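Side-chain contacts in ketosynthase (Streptomyces sp. MSC090213JE08, PDB 6KXD), which probably catalyses the decarboxylative condensation of malonyl-ACP with an acyl-ACP, extending the growing chain of a highly reducing type II polyketide synthase: residues Ala314-Val317 and Asp318-Asp322; Glu26-Thr29 and Ala30-Ala34. All coordinates share one frame; numbering follows the deposited sequence.

Contact 1: Ala314-Val317 and Asp318-Asp322; sequences AAIV and DVYGD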
loop_
_atom_site.group_PDB
_atom_site.type_symbol
_atom_site.label_atom_id
_atom_site.label_comp_id
_atom_site.label_asym_id
_atom_site.label_seq_id
_atom_site.Cartn_x
_atom_site.Cartn_y
_atom_site.Cartn_z
ATOM N N ALA A 314 -21.700 -11.313 -11.623
ATOM C CA ALA A 314 -21.447 -11.786 -12.975
ATOM C C ALA A 314 -20.104 -12.518 -13.008
ATOM O O ALA A 314 -19.974 -13.514 -13.670
ATOM C CB ALA A 314 -21.485 -10.635 -13.949
ATOM N N ALA A 315 -19.096 -12.003 -12.272
ATOM C CA ALA A 315 -17.780 -12.583 -12.310
ATOM C C ALA A 315 -17.793 -13.936 -11.619
ATOM O O ALA A 315 -17.109 -14.894 -12.041
ATOM C CB ALA A 315 -16.791 -11.633 -11.659
ATOM N N ILE A 316 -18.510 -13.976 -10.491
ATOM C CA ILE A 316 -18.652 -15.178 -9.706
ATOM C C ILE A 316 -19.316 -16.263 -10.586
ATOM O O ILE A 316 -18.838 -17.391 -10.652
ATOM C CB ILE A 316 -19.421 -14.904 -8.394
ATOM C CG1 ILE A 316 -18.538 -14.126 -7.410
ATOM C CG2 ILE A 316 -19.904 -16.209 -7.766
ATOM C CD1 ILE A 316 -19.284 -13.494 -6.252
ATOM N N VAL A 317 -20.385 -15.883 -11.272
ATOM C CA VAL A 317 -21.128 -16.817 -12.118
ATOM C C VAL A 317 -20.247 -17.236 -13.308
ATOM O O VAL A 317 -20.269 -18.400 -13.714
ATOM C CB VAL A 317 -22.478 -16.214 -12.553
ATOM C CG1 VAL A 317 -23.159 -17.073 -13.615
ATOM C CG2 VAL A 317 -23.408 -15.987 -11.374
ATOM N N ASP A 318 -19.431 -16.316 -13.850
ATOM C CA ASP A 318 -18.473 -16.691 -14.882
ATOM C C ASP A 318 -17.569 -17.818 -14.403
ATOM O O ASP A 318 -17.304 -18.746 -15.155
ATOM C CB ASP A 318 -17.538 -15.563 -15.306
ATOM C CG ASP A 318 -18.159 -14.568 -16.253
ATOM O OD1 ASP A 318 -19.275 -14.840 -16.744
ATOM O OD2 ASP A 318 -17.513 -13.521 -16.482
ATOM N N VAL A 319 -17.053 -17.713 -13.172
ATOM C CA VAL A 319 -16.059 -18.603 -12.731
ATOM C C VAL A 319 -16.681 -19.936 -12.294
ATOM O O VAL A 319 -16.079 -20.983 -12.451
ATOM C CB VAL A 319 -15.239 -17.989 -11.580
ATOM C CG1 VAL A 319 -14.425 -19.048 -10.871
ATOM C CG2 VAL A 319 -14.369 -16.848 -12.092
ATOM N N TYR A 320 -17.837 -19.873 -11.652
ATOM C CA TYR A 320 -18.375 -21.024 -10.956
ATOM C C TYR A 320 -19.438 -21.728 -11.793
ATOM O O TYR A 320 -19.893 -22.772 -11.390
ATOM C CB TYR A 320 -18.965 -20.617 -9.605
ATOM C CG TYR A 320 -17.906 -20.389 -8.561
ATOM C CD1 TYR A 320 -17.470 -21.434 -7.761
ATOM C CD2 TYR A 320 -17.296 -19.152 -8.406
ATOM C CE1 TYR A 320 -16.476 -21.253 -6.818
ATOM C CE2 TYR A 320 -16.310 -18.955 -7.458
ATOM C CZ TYR A 320 -15.895 -20.007 -6.665
ATOM O OH TYR A 320 -14.926 -19.855 -5.720
ATOM N N GLY A 321 -19.807 -21.126 -12.923
ATOM C CA GLY A 321 -21.044 -21.480 -13.607
ATOM C C GLY A 321 -22.257 -21.004 -12.825
ATOM O O GLY A 321 -22.153 -20.249 -11.836
ATOM N N ASP A 322 -23.419 -21.510 -13.232
ATOM C CA ASP A 322 -24.695 -20.924 -12.892
ATOM C C ASP A 322 -25.200 -21.473 -11.544
ATOM O O ASP A 322 -26.221 -20.986 -11.032
ATOM C CB ASP A 322 -25.626 -21.058 -14.102
ATOM C CG ASP A 322 -25.087 -20.309 -15.323
ATOM O OD1 ASP A 322 -24.586 -19.187 -15.152
ATOM O OD2 ASP A 322 -25.179 -20.846 -16.449
#
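Tyr320, in the last turn of its helix, lies against Ile316 one turn earlier, and its side chain can be followed outward from the backbone. Tyr320 CB comes first, 3.4 Å from Ile316 O, the same carbonyl oxygen that accepts a hydrogen bond from Tyr320 N (2.9 Å). With CG beside the backbone N (chi1 -78°), the ring then passes that oxygen edge-on: Tyr320 CD2 is 3.2 Å from Ile316 O, which lies in the ring plane. Tyr320 CD2 also meets the Ile316 methyl CG2 at 4.0 Å, a looser apolar touch. Beyond this edge the ring leaves its own helix, and the hydroxyl OH hydrogen-bonds to Gln389 OE1, so the hydroxyl end is anchored, while the inner edge of the ring rests beside the Ile316 carbonyl oxygen. Gly321 follows with positive phi (71°), and the chain turns out of the helix. Earlier in the same turn, Asp318 N donates a hydrogen bond to Ala314 O (2.9 Å), and the Asp318 carboxylate forms a salt bridge with Arg274. Helix 306-320 is the crossover of a beta-alpha-beta unit between the parallel strands 297-299 and 326-328: Ile316 and Tyr320 pack on Ile298 of the first strand, whereas Ala315 and Val319 face helix 274-288.

Contact 2: Glu26-Thr29 and Ala30-Ala34; sequences EEYT and AGLRA
Helix 24-34, which follows the short strand 22-23 in the N-terminal half of the ketosynthase fold, carries on one flank an i to i+4 pair of an aromatic and an aliphatic side chain, Tyr28 and Leu32. The Leu32 methyl CD1 sits over one face of the Tyr28 ring in a CH-pi contact, 3.9 Å from the centroid and 24° off the ring normal. It is displaced toward the rim, and Leu32 CD1 is nearest Tyr28 CE2, at 3.6 Å. The second methyl, Leu32 CD2, reaches farther along the ring and comes within 4.0 Å of Tyr28 CZ. Tyr28 CG stands anti to its own N (chi1 -176°), which sends the ring outward from the helix past Leu32. The backbone joins the same two residues, Leu32 N donating to Tyr28 O at 2.9 Å. The Tyr28 hydroxyl hydrogen-bonds to Leu344 O, and Ile347 and Leu351 of helix 341-355 also touch the tyrosine. An alanine in place of Leu32 would take away CG and both methyls, and would probably open a gap over this face of the Tyr28 ring and toward Ala348 and Met333, leaving the ring less restrained. One residue on, Thr29 and Arg33 repeat the spacing more loosely, Thr29 CG2 meeting Arg33 CD at 4.0 Å. Thr29 OG1 bonds back to Val25 O, which leaves the methyl to make the apolar contact. The chemistry of the two pairs is thus alike: each meets through carbon atoms while its hydroxyl bonds to a backbone carbonyl, Tyr28 OH tying the helix to another one and Thr29 OG1 turning back to its own.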
loop_
_atom_site.group_PDB
_atom_site.type_symbol
_atom_site.label_atom_id
_atom_site.label_comp_id
_atom_site.label_asym_id
_atom_site.label_seq_id
_atom_site.Cartn_x
_atom_site.Cartn_y
_atom_site.Cartn_z
ATOM N N GLU A 26 -13.947 -12.425 20.084
ATOM C CA GLU A 26 -15.222 -12.891 20.686
ATOM C C GLU A 26 -16.373 -11.992 20.242
ATOM O O GLU A 26 -17.313 -12.481 19.650
ATOM C CB GLU A 26 -15.194 -12.889 22.212
ATOM C CG GLU A 26 -14.908 -14.235 22.826
ATOM C CD GLU A 26 -14.947 -14.148 24.342
ATOM O OE1 GLU A 26 -16.068 -13.986 24.903
ATOM O OE2 GLU A 26 -13.857 -14.174 24.951
ATOM N N GLU A 27 -16.268 -10.698 20.563
ATOM C CA GLU A 27 -17.250 -9.673 20.194
ATOM C C GLU A 27 -17.538 -9.747 18.685
ATOM O O GLU A 27 -18.655 -9.500 18.256
ATOM C CB GLU A 27 -16.739 -8.277 20.518
ATOM C CG GLU A 27 -17.261 -7.629 21.789
ATOM C CD GLU A 27 -17.653 -6.165 21.585
ATOM O OE1 GLU A 27 -18.866 -5.867 21.585
ATOM O OE2 GLU A 27 -16.753 -5.314 21.417
ATOM N N TYR A 28 -16.515 -10.059 17.876
ATOM C CA TYR A 28 -16.643 -9.957 16.423
ATOM C C TYR A 28 -17.325 -11.204 15.892
ATOM O O TYR A 28 -18.210 -11.101 15.066
ATOM C CB TYR A 28 -15.275 -9.782 15.759
ATOM C CG TYR A 28 -15.318 -9.566 14.263
ATOM C CD1 TYR A 28 -15.989 -8.487 13.730
ATOM C CD2 TYR A 28 -14.621 -10.394 13.402
ATOM C CE1 TYR A 28 -16.014 -8.250 12.360
ATOM C CE2 TYR A 28 -14.619 -10.172 12.032
ATOM C CZ TYR A 28 -15.337 -9.108 11.510
ATOM O OH TYR A 28 -15.316 -8.863 10.164
ATOM N N THR A 29 -16.927 -12.378 16.393
ATOM C CA THR A 29 -17.620 -13.586 16.062
ATOM C C THR A 29 -19.113 -13.462 16.438
ATOM O O THR A 29 -19.970 -14.003 15.720
ATOM C CB THR A 29 -17.009 -14.797 16.761
ATOM O OG1 THR A 29 -15.595 -14.767 16.542
ATOM C CG2 THR A 29 -17.596 -16.092 16.257
ATOM N N ALA A 30 -19.410 -12.758 17.538
ATOM C CA ALA A 30 -20.796 -12.566 18.016
ATOM C C ALA A 30 -21.531 -11.703 16.996
ATOM O O ALA A 30 -22.605 -12.084 16.537
ATOM C CB ALA A 30 -20.851 -11.908 19.381
ATOM N N GLY A 31 -20.930 -10.550 16.667
ATOM C CA GLY A 31 -21.525 -9.577 15.759
ATOM C C GLY A 31 -21.853 -10.221 14.430
ATOM O O GLY A 31 -22.940 -10.004 13.890
ATOM N N LEU A 32 -20.936 -11.064 13.943
ATOM C CA LEU A 32 -21.066 -11.654 12.630
ATOM C C LEU A 32 -22.243 -12.632 12.644
ATOM O O LEU A 32 -23.025 -12.668 11.699
ATOM C CB LEU A 32 -19.806 -12.412 12.233
ATOM C CG LEU A 32 -18.606 -11.563 11.832
ATOM C CD1 LEU A 32 -17.388 -12.466 11.706
ATOM C CD2 LEU A 32 -18.868 -10.792 10.548
ATOM N N ARG A 33 -22.299 -13.456 13.694
ATOM C CA ARG A 33 -23.360 -14.463 13.869
ATOM C C ARG A 33 -24.712 -13.778 14.094
ATOM O O ARG A 33 -25.759 -14.348 13.723
ATOM C CB ARG A 33 -22.988 -15.441 14.993
ATOM C CG ARG A 33 -22.018 -16.526 14.552
ATOM C CD ARG A 33 -21.334 -17.246 15.703
ATOM N NE ARG A 33 -22.235 -18.179 16.356
ATOM C CZ ARG A 33 -22.902 -17.928 17.473
ATOM N NH1 ARG A 33 -23.845 -18.767 17.891
ATOM N NH2 ARG A 33 -22.644 -16.821 18.146
ATOM N N ALA A 34 -24.691 -12.575 14.673
ATOM C CA ALA A 34 -25.884 -11.850 15.053
ATOM C C ALA A 34 -26.499 -11.069 13.898
ATOM O O ALA A 34 -27.634 -10.627 14.004
ATOM C CB ALA A 34 -25.589 -10.902 16.185
#

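How the contacts relate
Contact 2 comes first along the chain, on helix 24-34, and contact 1 follows nearly three hundred residues later at the end of helix 306-320. Their centres are 29 Å apart and their nearest atoms about 17 Å, so the two do not touch. Contact 2 falls in the N-terminal and contact 1 in the C-terminal part of the beta-ketoacyl synthase sequence. Both helices nevertheless pack against the central strands of the fold, contact 2 on strand 10-19 and contact 1 on strand 297-299. Contact 2 also leans on helix 341-355, which belongs to the later half, and so ties the two parts of this thiolase-like fold together. Neither contact touches the other subunit.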